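Local atomic coordinates of RNA polymerase II subunit B1 CTD phosphatase RTR1 (Saccharomyces cerevisiae, PDB entry 5C2Y), a protein that removes phosphate from serines of the RNA polymerase II C-terminal heptapeptide repeats and so helps regulate the polymerase during transcription. Residues Ala31-Ile34 with Thr35-Ile39; Asp98-Lys101 with Lys102-Glu106; Cys117-Phe120 with His121-Cys124; Asp152-Asp155 with Ile156-Val160; Leu162-Glu165 with Leu166-Lys170. All coordinates share one frame; numbering follows the deposited sequence.

Contact 1 (Ala31-Ile34 with Thr35-Ile39)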
loop_
_atom_site.group_PDB
_atom_site.type_symbol
_atom_site.label_atom_id
_atom_site.label_comp_id
_atom_site.label_asym_id
_atom_site.label_seq_id
_atom_site.Cartn_x
_atom_site.Cartn_y
_atom_site.Cartn_z
ATOM N N ALA A 31 3.603 -3.352 17.684
ATOM C CA ALA A 31 3.087 -3.452 16.335
ATOM C C ALA A 31 2.478 -2.108 15.962
ATOM O O ALA A 31 2.721 -1.593 14.867
ATOM C CB ALA A 31 2.074 -4.554 16.231
ATOM N N GLU A 32 1.719 -1.525 16.890
ATOM C CA GLU A 32 1.104 -0.223 16.650
ATOM C C GLU A 32 2.141 0.820 16.287
ATOM O O GLU A 32 2.019 1.466 15.243
ATOM C CB GLU A 32 0.305 0.248 17.866
ATOM C CG GLU A 32 -1.114 -0.275 17.904
ATOM C CD GLU A 32 -1.894 0.273 19.076
ATOM O OE1 GLU A 32 -1.302 0.994 19.910
ATOM O OE2 GLU A 32 -3.100 -0.020 19.166
ATOM N N VAL A 33 3.155 0.990 17.134
ATOM C CA VAL A 33 4.215 1.949 16.840
ATOM C C VAL A 33 4.806 1.719 15.446
ATOM O O VAL A 33 4.911 2.644 14.646
ATOM C CB VAL A 33 5.341 1.894 17.894
ATOM C CG1 VAL A 33 6.520 2.777 17.471
ATOM C CG2 VAL A 33 4.818 2.353 19.232
ATOM N N ILE A 34 5.170 0.475 15.161
ATOM C CA ILE A 34 5.662 0.102 13.839
ATOM C C ILE A 34 4.695 0.551 12.757
ATOM O O ILE A 34 5.096 1.169 11.769
ATOM C CB ILE A 34 5.886 -1.424 13.742
ATOM C CG1 ILE A 34 7.196 -1.801 14.435
ATOM C CG2 ILE A 34 5.901 -1.889 12.284
ATOM C CD1 ILE A 34 7.312 -3.251 14.755
ATOM N N THR A 35 3.415 0.272 12.965
ATOM C CA THR A 35 2.396 0.636 11.984
ATOM C C THR A 35 2.402 2.131 11.667
ATOM O O THR A 35 2.596 2.511 10.505
ATOM C CB THR A 35 0.991 0.214 12.451
ATOM O OG1 THR A 35 0.977 -1.200 12.691
ATOM C CG2 THR A 35 -0.051 0.553 11.402
ATOM N N LEU A 36 2.225 2.980 12.679
ATOM C CA LEU A 36 2.123 4.426 12.420
ATOM C C LEU A 36 3.439 4.984 11.916
ATOM O O LEU A 36 3.488 6.066 11.322
ATOM C CB LEU A 36 1.687 5.196 13.664
ATOM C CG LEU A 36 0.322 4.820 14.241
ATOM C CD1 LEU A 36 0.082 5.600 15.513
ATOM C CD2 LEU A 36 -0.817 5.041 13.243
ATOM N N GLU A 37 4.513 4.241 12.133
ATOM C CA GLU A 37 5.794 4.679 11.611
ATOM C C GLU A 37 5.883 4.488 10.107
ATOM O O GLU A 37 6.391 5.361 9.406
ATOM C CB GLU A 37 6.947 3.952 12.308
ATOM C CG GLU A 37 7.358 4.624 13.610
ATOM C CD GLU A 37 7.870 6.046 13.400
ATOM O OE1 GLU A 37 8.201 6.402 12.253
ATOM O OE2 GLU A 37 7.932 6.818 14.375
ATOM N N ILE A 38 5.400 3.350 9.615
ATOM C CA ILE A 38 5.330 3.116 8.166
ATOM C C ILE A 38 4.375 4.105 7.487
ATOM O O ILE A 38 4.735 4.766 6.517
ATOM C CB ILE A 38 4.884 1.682 7.853
ATOM C CG1 ILE A 38 5.935 0.690 8.341
ATOM C CG2 ILE A 38 4.694 1.511 6.379
ATOM C CD1 ILE A 38 5.428 -0.697 8.444
ATOM N N ILE A 39 3.158 4.209 8.018
ATOM C CA ILE A 39 2.165 5.141 7.491
ATOM C C ILE A 39 2.647 6.586 7.573
ATOM O O ILE A 39 2.334 7.397 6.702
ATOM C CB ILE A 39 0.832 4.991 8.225
ATOM C CG1 ILE A 39 0.263 3.599 7.949
ATOM C CG2 ILE A 39 -0.147 6.053 7.781
ATOM C CD1 ILE A 39 -1.105 3.397 8.480
#

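Contact 2 (Asp98-Lys101 with Lys102-Glu106)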
loop_
_atom_site.group_PDB
_atom_site.type_symbol
_atom_site.label_atom_id
_atom_site.label_comp_id
_atom_site.label_asym_id
_atom_site.label_seq_id
_atom_site.Cartn_x
_atom_site.Cartn_y
_atom_site.Cartn_z
ATOM N N ASP A 98 -21.071 14.489 -0.375
ATOM C CA ASP A 98 -19.937 13.810 -0.989
ATOM C C ASP A 98 -19.987 12.323 -0.651
ATOM O O ASP A 98 -19.696 11.481 -1.490
ATOM C CB ASP A 98 -18.612 14.442 -0.543
ATOM C CG ASP A 98 -18.310 15.749 -1.279
ATOM O OD1 ASP A 98 -19.233 16.339 -1.893
ATOM O OD2 ASP A 98 -17.142 16.198 -1.263
ATOM N N THR A 99 -20.380 12.002 0.571
ATOM C CA THR A 99 -20.504 10.609 0.967
ATOM C C THR A 99 -21.643 9.951 0.194
ATOM O O THR A 99 -21.493 8.839 -0.307
ATOM C CB THR A 99 -20.720 10.483 2.492
ATOM O OG1 THR A 99 -19.473 10.726 3.159
ATOM C CG2 THR A 99 -21.257 9.083 2.866
ATOM N N THR A 100 -22.764 10.665 0.073
ATOM C CA THR A 100 -23.926 10.196 -0.681
ATOM C C THR A 100 -23.602 9.921 -2.147
ATOM O O THR A 100 -24.075 8.927 -2.694
ATOM C CB THR A 100 -25.092 11.212 -0.631
ATOM O OG1 THR A 100 -25.444 11.476 0.730
ATOM C CG2 THR A 100 -26.309 10.659 -1.322
ATOM N N LYS A 101 -22.809 10.799 -2.776
ATOM C CA LYS A 101 -22.483 10.692 -4.203
ATOM C C LYS A 101 -21.784 9.389 -4.549
ATOM O O LYS A 101 -22.064 8.766 -5.575
ATOM C CB LYS A 101 -21.596 11.856 -4.649
ATOM C CG LYS A 101 -22.364 13.130 -4.973
ATOM C CD LYS A 101 -21.445 14.270 -5.339
ATOM C CE LYS A 101 -20.635 13.933 -6.552
ATOM N NZ LYS A 101 -19.747 15.074 -6.881
ATOM N N LYS A 102 -20.857 8.982 -3.693
ATOM C CA LYS A 102 -20.121 7.756 -3.929
ATOM C C LYS A 102 -21.033 6.522 -4.101
ATOM O O LYS A 102 -20.644 5.558 -4.746
ATOM C CB LYS A 102 -19.126 7.525 -2.789
ATOM C CG LYS A 102 -18.190 6.337 -3.023
ATOM C CD LYS A 102 -17.187 6.138 -1.892
ATOM C CE LYS A 102 -16.020 5.242 -2.318
ATOM N NZ LYS A 102 -15.050 5.045 -1.193
ATOM N N PHE A 103 -22.246 6.559 -3.547
ATOM C CA PHE A 103 -23.105 5.368 -3.482
ATOM C C PHE A 103 -24.414 5.538 -4.244
ATOM O O PHE A 103 -24.986 4.569 -4.750
ATOM C CB PHE A 103 -23.420 5.013 -2.024
ATOM C CG PHE A 103 -22.202 4.765 -1.186
ATOM C CD1 PHE A 103 -21.348 3.692 -1.470
ATOM C CD2 PHE A 103 -21.901 5.593 -0.112
ATOM C CE1 PHE A 103 -20.218 3.452 -0.700
ATOM C CE2 PHE A 103 -20.770 5.359 0.669
ATOM C CZ PHE A 103 -19.928 4.286 0.373
ATOM N N LEU A 104 -24.890 6.775 -4.290
ATOM C CA LEU A 104 -26.096 7.130 -5.023
ATOM C C LEU A 104 -25.863 7.055 -6.511
ATOM O O LEU A 104 -26.638 6.455 -7.245
ATOM C CB LEU A 104 -26.541 8.542 -4.669
ATOM C CG LEU A 104 -27.519 9.164 -5.655
ATOM C CD1 LEU A 104 -28.816 8.407 -5.573
ATOM C CD2 LEU A 104 -27.720 10.642 -5.361
ATOM N N LEU A 105 -24.805 7.719 -6.955
ATOM C CA LEU A 105 -24.473 7.740 -8.359
ATOM C C LEU A 105 -24.120 6.320 -8.760
ATOM O O LEU A 105 -23.338 5.661 -8.086
ATOM C CB LEU A 105 -23.337 8.729 -8.622
ATOM C CG LEU A 105 -23.707 10.160 -8.214
ATOM C CD1 LEU A 105 -22.651 11.175 -8.631
ATOM C CD2 LEU A 105 -25.060 10.530 -8.774
ATOM N N GLU A 106 -24.735 5.836 -9.831
ATOM C CA GLU A 106 -24.558 4.445 -10.244
ATOM C C GLU A 106 -23.565 4.327 -11.396
ATOM O O GLU A 106 -23.821 4.819 -12.492
ATOM C CB GLU A 106 -25.898 3.822 -10.647
ATOM C CG GLU A 106 -25.891 2.292 -10.598
ATOM C CD GLU A 106 -25.495 1.751 -9.225
ATOM O OE1 GLU A 106 -26.299 1.867 -8.260
ATOM O OE2 GLU A 106 -24.368 1.215 -9.112
#

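Contact 3 (Cys117-Phe120 with His121-Cys124). With ZN (zinc ion), chain C.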
loop_
_atom_site.group_PDB
_atom_site.type_symbol
_atom_site.label_atom_id
_atom_site.label_comp_id
_atom_site.label_asym_id
_atom_site.label_seq_id
_atom_site.Cartn_x
_atom_site.Cartn_y
_atom_site.Cartn_z
ATOM N N CYS A 117 -6.001 8.965 -8.775
ATOM C CA CYS A 117 -5.758 9.813 -9.934
ATOM C C CYS A 117 -6.470 9.261 -11.155
ATOM O O CYS A 117 -6.660 9.969 -12.140
ATOM C CB CYS A 117 -4.262 9.925 -10.222
ATOM S SG CYS A 117 -3.517 8.398 -10.856
ATOM N N SER A 118 -6.858 7.991 -11.081
ATOM C CA SER A 118 -7.429 7.288 -12.225
ATOM C C SER A 118 -8.064 5.969 -11.810
ATOM O O SER A 118 -7.826 5.468 -10.704
ATOM C CB SER A 118 -6.354 7.023 -13.256
ATOM O OG SER A 118 -5.263 6.432 -12.586
ATOM N N LYS A 119 -8.855 5.388 -12.703
ATOM C CA LYS A 119 -9.431 4.096 -12.397
ATOM C C LYS A 119 -8.307 3.094 -12.338
ATOM O O LYS A 119 -8.332 2.184 -11.531
ATOM C CB LYS A 119 -10.489 3.662 -13.418
ATOM C CG LYS A 119 -11.366 2.579 -12.839
ATOM C CD LYS A 119 -12.510 2.142 -13.723
ATOM C CE LYS A 119 -13.276 1.021 -13.033
ATOM N NZ LYS A 119 -14.436 0.540 -13.845
ATOM N N PHE A 120 -7.307 3.269 -13.185
ATOM C CA PHE A 120 -6.194 2.335 -13.209
ATOM C C PHE A 120 -5.563 2.185 -11.824
ATOM O O PHE A 120 -5.411 1.061 -11.317
ATOM C CB PHE A 120 -5.136 2.753 -14.223
ATOM C CG PHE A 120 -3.989 1.799 -14.285
ATOM C CD1 PHE A 120 -4.191 0.485 -14.691
ATOM C CD2 PHE A 120 -2.714 2.186 -13.895
ATOM C CE1 PHE A 120 -3.135 -0.418 -14.734
ATOM C CE2 PHE A 120 -1.660 1.292 -13.938
ATOM C CZ PHE A 120 -1.868 -0.013 -14.354
ATOM N N HIS A 121 -5.231 3.302 -11.183
ATOM C CA HIS A 121 -4.670 3.222 -9.838
ATOM C C HIS A 121 -5.676 2.786 -8.761
ATOM O O HIS A 121 -5.279 2.162 -7.774
ATOM C CB HIS A 121 -4.021 4.545 -9.472
ATOM C CG HIS A 121 -2.624 4.663 -9.983
ATOM N ND1 HIS A 121 -1.923 5.856 -9.995
ATOM C CD2 HIS A 121 -1.799 3.738 -10.518
ATOM C CE1 HIS A 121 -0.733 5.650 -10.511
ATOM N NE2 HIS A 121 -0.623 4.376 -10.841
ATOM N N PHE A 122 -6.965 3.086 -8.942
ATOM C CA PHE A 122 -7.994 2.491 -8.087
ATOM C C PHE A 122 -7.895 0.970 -8.095
ATOM O O PHE A 122 -7.947 0.328 -7.047
ATOM C CB PHE A 122 -9.404 2.908 -8.528
ATOM C CG PHE A 122 -10.481 1.984 -8.033
ATOM C CD1 PHE A 122 -10.821 1.948 -6.701
ATOM C CD2 PHE A 122 -11.117 1.113 -8.894
ATOM C CE1 PHE A 122 -11.803 1.068 -6.236
ATOM C CE2 PHE A 122 -12.096 0.228 -8.437
ATOM C CZ PHE A 122 -12.434 0.206 -7.107
ATOM N N ARG A 123 -7.764 0.399 -9.290
ATOM C CA ARG A 123 -7.637 -1.048 -9.474
ATOM C C ARG A 123 -6.377 -1.625 -8.864
ATOM O O ARG A 123 -6.425 -2.644 -8.183
ATOM C CB ARG A 123 -7.635 -1.388 -10.942
ATOM C CG ARG A 123 -8.820 -0.880 -11.701
ATOM C CD ARG A 123 -8.607 -1.210 -13.155
ATOM N NE ARG A 123 -9.851 -1.601 -13.789
ATOM C CZ ARG A 123 -9.951 -2.467 -14.792
ATOM N NH1 ARG A 123 -8.863 -3.038 -15.297
ATOM N NH2 ARG A 123 -11.157 -2.747 -15.295
ATOM N N CYS A 124 -5.243 -1.001 -9.154
ATOM C CA CYS A 124 -3.991 -1.405 -8.547
ATOM C C CYS A 124 -4.087 -1.398 -7.016
ATOM O O CYS A 124 -3.645 -2.337 -6.347
ATOM C CB CYS A 124 -2.854 -0.493 -9.020
ATOM S SG CYS A 124 -2.373 -0.775 -10.729
HETATM ZN ZN ZN C . -2.295 7.697 -9.046
#

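Contact 4 (Asp152-Asp155 with Ile156-Val160). With SO4 (sulfate ion), chain D.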
loop_
_atom_site.group_PDB
_atom_site.type_symbol
_atom_site.label_atom_id
_atom_site.label_comp_id
_atom_site.label_asym_id
_atom_site.label_seq_id
_atom_site.Cartn_x
_atom_site.Cartn_y
_atom_site.Cartn_z
ATOM N N ASP A 152 12.512 -16.498 4.277
ATOM C CA ASP A 152 11.977 -17.206 3.124
ATOM C C ASP A 152 10.507 -17.550 3.326
ATOM O O ASP A 152 9.709 -17.453 2.391
ATOM C CB ASP A 152 12.776 -18.483 2.852
ATOM C CG ASP A 152 14.198 -18.204 2.403
ATOM O OD1 ASP A 152 14.821 -17.246 2.921
ATOM O OD2 ASP A 152 14.688 -18.943 1.519
ATOM N N LYS A 153 10.155 -17.947 4.547
ATOM C CA LYS A 153 8.779 -18.331 4.855
ATOM C C LYS A 153 7.846 -17.117 4.813
ATOM O O LYS A 153 6.761 -17.185 4.231
ATOM C CB LYS A 153 8.695 -19.017 6.227
ATOM C CG LYS A 153 7.323 -19.613 6.534
ATOM C CD LYS A 153 7.214 -20.005 7.999
ATOM C CE LYS A 153 5.986 -20.860 8.263
ATOM N NZ LYS A 153 4.721 -20.087 8.181
ATOM N N HIS A 154 8.271 -16.009 5.420
ATOM C CA HIS A 154 7.461 -14.791 5.441
ATOM C C HIS A 154 7.329 -14.197 4.040
ATOM O O HIS A 154 6.286 -13.655 3.686
ATOM C CB HIS A 154 8.058 -13.766 6.405
ATOM C CG HIS A 154 8.016 -14.193 7.837
ATOM N ND1 HIS A 154 9.076 -14.014 8.702
ATOM C CD2 HIS A 154 7.037 -14.791 8.560
ATOM C CE1 HIS A 154 8.755 -14.489 9.892
ATOM N NE2 HIS A 154 7.524 -14.966 9.834
ATOM N N ASP A 155 8.388 -14.322 3.246
ATOM C CA ASP A 155 8.369 -13.913 1.852
ATOM C C ASP A 155 7.253 -14.581 1.060
ATOM O O ASP A 155 6.742 -14.020 0.084
ATOM C CB ASP A 155 9.706 -14.233 1.202
ATOM C CG ASP A 155 10.780 -13.301 1.643
ATOM O OD1 ASP A 155 10.437 -12.348 2.365
ATOM O OD2 ASP A 155 11.958 -13.505 1.271
ATOM N N ILE A 156 6.882 -15.784 1.477
ATOM C CA ILE A 156 5.857 -16.550 0.787
ATOM C C ILE A 156 4.491 -16.353 1.435
ATOM O O ILE A 156 3.478 -16.203 0.745
ATOM C CB ILE A 156 6.221 -18.039 0.765
ATOM C CG1 ILE A 156 7.542 -18.225 0.014
ATOM C CG2 ILE A 156 5.120 -18.853 0.129
ATOM C CD1 ILE A 156 8.033 -19.649 -0.024
ATOM N N ASP A 157 4.467 -16.332 2.762
ATOM C CA ASP A 157 3.213 -16.167 3.488
ATOM C C ASP A 157 2.581 -14.794 3.300
ATOM O O ASP A 157 1.383 -14.623 3.509
ATOM C CB ASP A 157 3.445 -16.429 4.966
ATOM C CG ASP A 157 3.670 -17.893 5.256
ATOM O OD1 ASP A 157 2.988 -18.739 4.625
ATOM O OD2 ASP A 157 4.544 -18.193 6.096
ATOM N N PHE A 158 3.392 -13.816 2.915
ATOM C CA PHE A 158 2.910 -12.458 2.753
ATOM C C PHE A 158 3.264 -11.926 1.382
ATOM O O PHE A 158 3.326 -10.719 1.168
ATOM C CB PHE A 158 3.468 -11.572 3.861
ATOM C CG PHE A 158 2.992 -11.975 5.222
ATOM C CD1 PHE A 158 1.648 -11.872 5.549
ATOM C CD2 PHE A 158 3.868 -12.495 6.153
ATOM C CE1 PHE A 158 1.189 -12.263 6.792
ATOM C CE2 PHE A 158 3.418 -12.888 7.399
ATOM C CZ PHE A 158 2.074 -12.771 7.722
ATOM N N LYS A 159 3.490 -12.854 0.457
ATOM C CA LYS A 159 3.564 -12.544 -0.965
ATOM C C LYS A 159 2.361 -11.724 -1.389
ATOM O O LYS A 159 1.217 -12.042 -1.032
ATOM C CB LYS A 159 3.634 -13.828 -1.801
ATOM C CG LYS A 159 3.723 -13.611 -3.303
ATOM C CD LYS A 159 4.210 -14.869 -4.016
ATOM C CE LYS A 159 4.486 -14.571 -5.480
ATOM N NZ LYS A 159 5.911 -14.798 -5.836
ATOM N N VAL A 160 2.644 -10.659 -2.135
ATOM C CA VAL A 160 1.629 -9.832 -2.751
ATOM C C VAL A 160 2.000 -9.723 -4.214
ATOM O O VAL A 160 3.157 -9.490 -4.532
ATOM C CB VAL A 160 1.544 -8.427 -2.107
ATOM C CG1 VAL A 160 0.480 -7.613 -2.766
ATOM C CG2 VAL A 160 1.220 -8.536 -0.633
HETATM S S SO4 D . 8.317 -11.490 -5.428
HETATM O O1 SO4 D . 8.514 -11.063 -6.815
HETATM O O2 SO4 D . 6.895 -11.709 -5.179
HETATM O O3 SO4 D . 8.845 -10.451 -4.544
HETATM O O4 SO4 D . 9.046 -12.728 -5.166
#

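Contact 5 (Leu162-Glu165 with Leu166-Lys170)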
loop_
_atom_site.group_PDB
_atom_site.type_symbol
_atom_site.label_atom_id
_atom_site.label_comp_id
_atom_site.label_asym_id
_atom_site.label_seq_id
_atom_site.Cartn_x
_atom_site.Cartn_y
_atom_site.Cartn_z
ATOM N N LEU A 162 1.344 -7.579 -7.626
ATOM C CA LEU A 162 0.776 -6.302 -8.032
ATOM C C LEU A 162 -0.031 -6.475 -9.303
ATOM O O LEU A 162 0.264 -7.345 -10.114
ATOM C CB LEU A 162 1.868 -5.247 -8.243
ATOM C CG LEU A 162 2.781 -4.970 -7.055
ATOM C CD1 LEU A 162 3.453 -3.633 -7.241
ATOM C CD2 LEU A 162 1.990 -5.011 -5.762
ATOM N N PHE A 163 -1.048 -5.638 -9.476
ATOM C CA PHE A 163 -1.916 -5.756 -10.634
ATOM C C PHE A 163 -1.068 -5.588 -11.869
ATOM O O PHE A 163 -1.193 -6.350 -12.833
ATOM C CB PHE A 163 -3.039 -4.726 -10.586
ATOM C CG PHE A 163 -3.995 -4.807 -11.739
ATOM C CD1 PHE A 163 -4.359 -6.021 -12.277
ATOM C CD2 PHE A 163 -4.563 -3.659 -12.265
ATOM C CE1 PHE A 163 -5.254 -6.079 -13.334
ATOM C CE2 PHE A 163 -5.454 -3.716 -13.313
ATOM C CZ PHE A 163 -5.799 -4.921 -13.844
ATOM N N GLU A 164 -0.162 -4.624 -11.820
ATOM C CA GLU A 164 0.620 -4.310 -13.001
ATOM C C GLU A 164 1.664 -5.391 -13.281
ATOM O O GLU A 164 2.246 -5.409 -14.350
ATOM C CB GLU A 164 1.262 -2.916 -12.874
ATOM C CG GLU A 164 2.058 -2.672 -11.612
ATOM C CD GLU A 164 1.219 -2.247 -10.408
ATOM O OE1 GLU A 164 1.440 -1.128 -9.888
ATOM O OE2 GLU A 164 0.369 -3.050 -9.963
ATOM N N GLU A 165 1.871 -6.318 -12.350
ATOM C CA GLU A 165 2.687 -7.497 -12.637
ATOM C C GLU A 165 1.915 -8.466 -13.514
ATOM O O GLU A 165 2.494 -9.141 -14.356
ATOM C CB GLU A 165 3.121 -8.214 -11.361
ATOM C CG GLU A 165 4.038 -7.414 -10.470
ATOM C CD GLU A 165 4.502 -8.186 -9.226
ATOM O OE1 GLU A 165 3.863 -9.186 -8.858
ATOM O OE2 GLU A 165 5.505 -7.773 -8.603
ATOM N N LEU A 166 0.605 -8.559 -13.314
ATOM C CA LEU A 166 -0.186 -9.458 -14.145
ATOM C C LEU A 166 -0.375 -8.885 -15.552
ATOM O O LEU A 166 -0.255 -9.594 -16.538
ATOM C CB LEU A 166 -1.545 -9.756 -13.501
ATOM C CG LEU A 166 -1.548 -10.703 -12.291
ATOM C CD1 LEU A 166 -2.963 -11.149 -12.008
ATOM C CD2 LEU A 166 -0.622 -11.910 -12.437
ATOM N N LEU A 167 -0.677 -7.599 -15.643
ATOM C CA LEU A 167 -0.771 -6.940 -16.936
ATOM C C LEU A 167 0.457 -7.177 -17.807
ATOM O O LEU A 167 0.341 -7.591 -18.960
ATOM C CB LEU A 167 -0.967 -5.446 -16.733
ATOM C CG LEU A 167 -2.265 -5.088 -16.030
ATOM C CD1 LEU A 167 -2.468 -3.604 -16.159
ATOM C CD2 LEU A 167 -3.435 -5.859 -16.638
ATOM N N ARG A 168 1.632 -6.894 -17.243
ATOM C CA ARG A 168 2.917 -7.144 -17.903
ATOM C C ARG A 168 3.050 -8.561 -18.430
ATOM O O ARG A 168 3.347 -8.766 -19.603
ATOM C CB ARG A 168 4.074 -6.880 -16.947
ATOM C CG ARG A 168 4.510 -5.456 -16.954
ATOM C CD ARG A 168 5.867 -5.282 -16.334
ATOM N NE ARG A 168 5.833 -5.578 -14.918
ATOM C CZ ARG A 168 5.633 -4.662 -13.985
ATOM N NH1 ARG A 168 5.445 -3.393 -14.331
ATOM N NH2 ARG A 168 5.619 -5.017 -12.710
ATOM N N GLU A 169 2.830 -9.530 -17.543
ATOM C CA GLU A 169 3.032 -10.952 -17.830
ATOM C C GLU A 169 2.289 -11.483 -19.054
ATOM O O GLU A 169 2.658 -12.518 -19.593
ATOM C CB GLU A 169 2.634 -11.792 -16.611
ATOM C CG GLU A 169 3.697 -11.856 -15.525
ATOM C CD GLU A 169 3.208 -12.566 -14.271
ATOM O OE1 GLU A 169 2.068 -13.089 -14.299
ATOM O OE2 GLU A 169 3.965 -12.610 -13.270
ATOM N N LYS A 170 1.258 -10.788 -19.506
ATOM C CA LYS A 170 0.477 -11.313 -20.606
ATOM C C LYS A 170 0.817 -10.736 -21.988
ATOM O O LYS A 170 0.472 -11.348 -23.004
ATOM C CB LYS A 170 -1.008 -11.103 -20.313
ATOM C CG LYS A 170 -1.543 -9.698 -20.553
ATOM C CD LYS A 170 -2.930 -9.630 -19.965
ATOM C CE LYS A 170 -3.623 -8.342 -20.271
ATOM N NZ LYS A 170 -5.030 -8.472 -19.769
#

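Contact 1 (Ala31-Ile34 with Thr35-Ile39)
Thr35 bonds twice to Ala31, one turn back. Its N donates to Ala31 O at 2.8 Å, and its hydroxyl OG1 donates to the same oxygen, also at 2.8 Å. The hydroxyl comes in 47° out of the carbonyl plane. OG1 can do this because chi1 of -58° sets it beside the backbone N. With an alanine at this position the second bond to Ala31 O is gone, and the contact of Thr35 with Met64 of helix 62-74 would probably be weakened. Leu36 N bonds to Glu32 O at 3.0 Å. Glu37 N bonds to Val33 O, and its CG lies 3.3 Å from Val33 O before the bent chain turns off. Ile38 N bonds to Ile34 O. The two isoleucines lie side by side, Ile34 CG2 to Ile38 CD1 at 4.0 Å. This is the inner side of helix 28-42, covered by Leu137 and Phe59. The buried hydroxyl of Thr35 thus donates within its own helix, beside apolar neighbours.

Contact 2 (Asp98-Lys101 with Lys102-Glu106)
Lys101 and Leu105 lie side by side and point the same way at the end of helix 96-104. This surface helix lies within the predicted RTR1-type zinc finger. The lysine chain is straight at first and then bends at chi3 (61°), which brings CE to 4.0 Å from Leu105 CD1. Its ammonium end makes a cation-pi contact with Tyr110 of helix 110-113. Thr100 and Leu104 meet at a slant instead, with Thr100 CG2 4.0 Å from Leu104 CB. The threonine methyl is turned to the leucine, and its hydroxyl bonds back to Met96 O. Phe103 leans back along the helix. Its CD2 lies 3.3 Å from Thr99 O, and Lys102 CG sits above one face of the ring, near the rim. In the last turn, Thr100 O accepts from two amides, Leu104 N at 2.8 Å and Phe103 N at 3.1 Å. The second comes from above the carbonyl plane. Leu105 N bonds to Lys101 O, and Leu105 then leaves the helical conformation. The lysine is thus both apolar and charged in its contacts: its carbons pack on the leucine just past the helix, and its ammonium meets the tyrosine ring.

Contact 3 (Cys117-Phe120 with His121-Cys124)
His121 and Cys117 are two of the four ligands of one zinc ion. From His121 CB, 3.8 Å from Ser118 OG, the side chain leads to CG, 3.2 Å from the zinc. His121 ND1 bonds the metal at 2.1 Å, Cys117 SG at 2.3 Å. His121 CE1 lies 3.0 Å from the zinc, and NE2, the far ring atom, 4.1 Å from it. On the other branch, His121 CD2 lies 3.8 Å from Phe120 CD2, and those two rings meet obliquely, planes at 33°. The site, completed by Cys78 and Cys83, lies in what is predicted to be an RTR1-type zinc finger. Cys117 stands just before helix 119-129 and His121 in its first turn, so the metal ties the helix start to the loop ahead. Ser118 is the N-cap: its OG accepts a weak bond from His121 N. Cys124 SG lies over one face of the Phe120 ring, 4.0 Å from the centroid; with CG anti to the backbone N (chi1 -179°), that ring stands beside the helix.

Contact 4 (Asp152-Asp155 with Ile156-Val160)
Lys153 O receives two amides as helix 151-157 ends. Asp157 N binds it at 2.9 Å in the carbonyl plane, and Ile156 N at 3.1 Å from above that plane. The bond of Ile156 N to Asp152 O is weak. Phe158 N still reaches His154 O at 3.0 Å, but Phe158 is the first residue to leave helical angles, and the chain runs on as a loop.

Among the side chains, Lys153 and Asp157 form a salt bridge one turn apart. Lys153 NZ meets Asp157 OD2 at 2.8 Å, on the syn side and 29° out of the carboxylate plane. The lysine runs out extended and turns only at its last bond, chi4 -72°, which swings NZ back to the carboxylate. Lys153 CG also lies 3.2 Å from Asp157 OD2. Ile156 CG1 rests against Asp152 O. The imidazole of His154 and the ring of Phe158 approach obliquely, His154 CD2 to Phe158 CE2 at 4.3 Å, and both pack on Val143. His154 ND1 bonds to Asp148, and Asp155 pairs with Arg58. Past the helix, Lys159 NZ makes a weak bond to a sulfate O2; this ion, probably from the crystallisation liquor, is also bound by Lys54. Two salt bridges thus flank this helix end: Lys153 with Asp157, and Asp155 with Arg58.

Contact 5 (Leu162-Glu165 with Leu166-Lys170)
Leu167 N bonds to Phe163 O at 3.1 Å. Glu169 N binds Glu165 O at 3.2 Å, and a weak bond runs from Arg168 N to Glu164 O. At the helix start Glu165 OE1 accepts a weak bond from the N of the N-cap residue Leu162. The Arg168 guanidinium folds back over the Glu164 carbonyl, with Glu164 O 3.5 Å above the middle of its plane. Arg168 NH2 lies 3.6 Å from Glu165 CG. Leu167 covers one face of Phe163, a CH-pi contact with Leu167 CG 4.2 Å from the ring centroid. With Phe163 CG anti to the backbone N (chi1 -179°), the ring stands where Leu167 can cover it. A serine in place of Phe163 has no ring, which would probably uncover Leu167 and open a gap against Phe127 and Cys124 of helix 119-129. Helix 163-170 is thus two-sided: the aromatic-leucine pair packs on helix 119-129, and Arg168 and Glu165 make salt bridges to Glu50 and Lys54 of helix 50-56.

In the fold
From the N terminus, the five contacts follow in series; none nests in or crosses another. Each lies within one helix or at its end and closes only a turn or so of chain. Contact 1 belongs to helix 28-42, packed on helix 62-74. Contact 2 sits at the edge of the molecule, its centre about 18 Å from that of contact 3; both lie in the predicted zinc finger range. Contacts 1 and 3 are on opposite sides of the chain's centre. Contact 4 runs by way of Thr161 into contact 5. Contacts 3 and 5 touch directly: Phe120 CE1 meets Leu167 CD1 at 3.6 Å, joining helix 119-129 to helix 163-170.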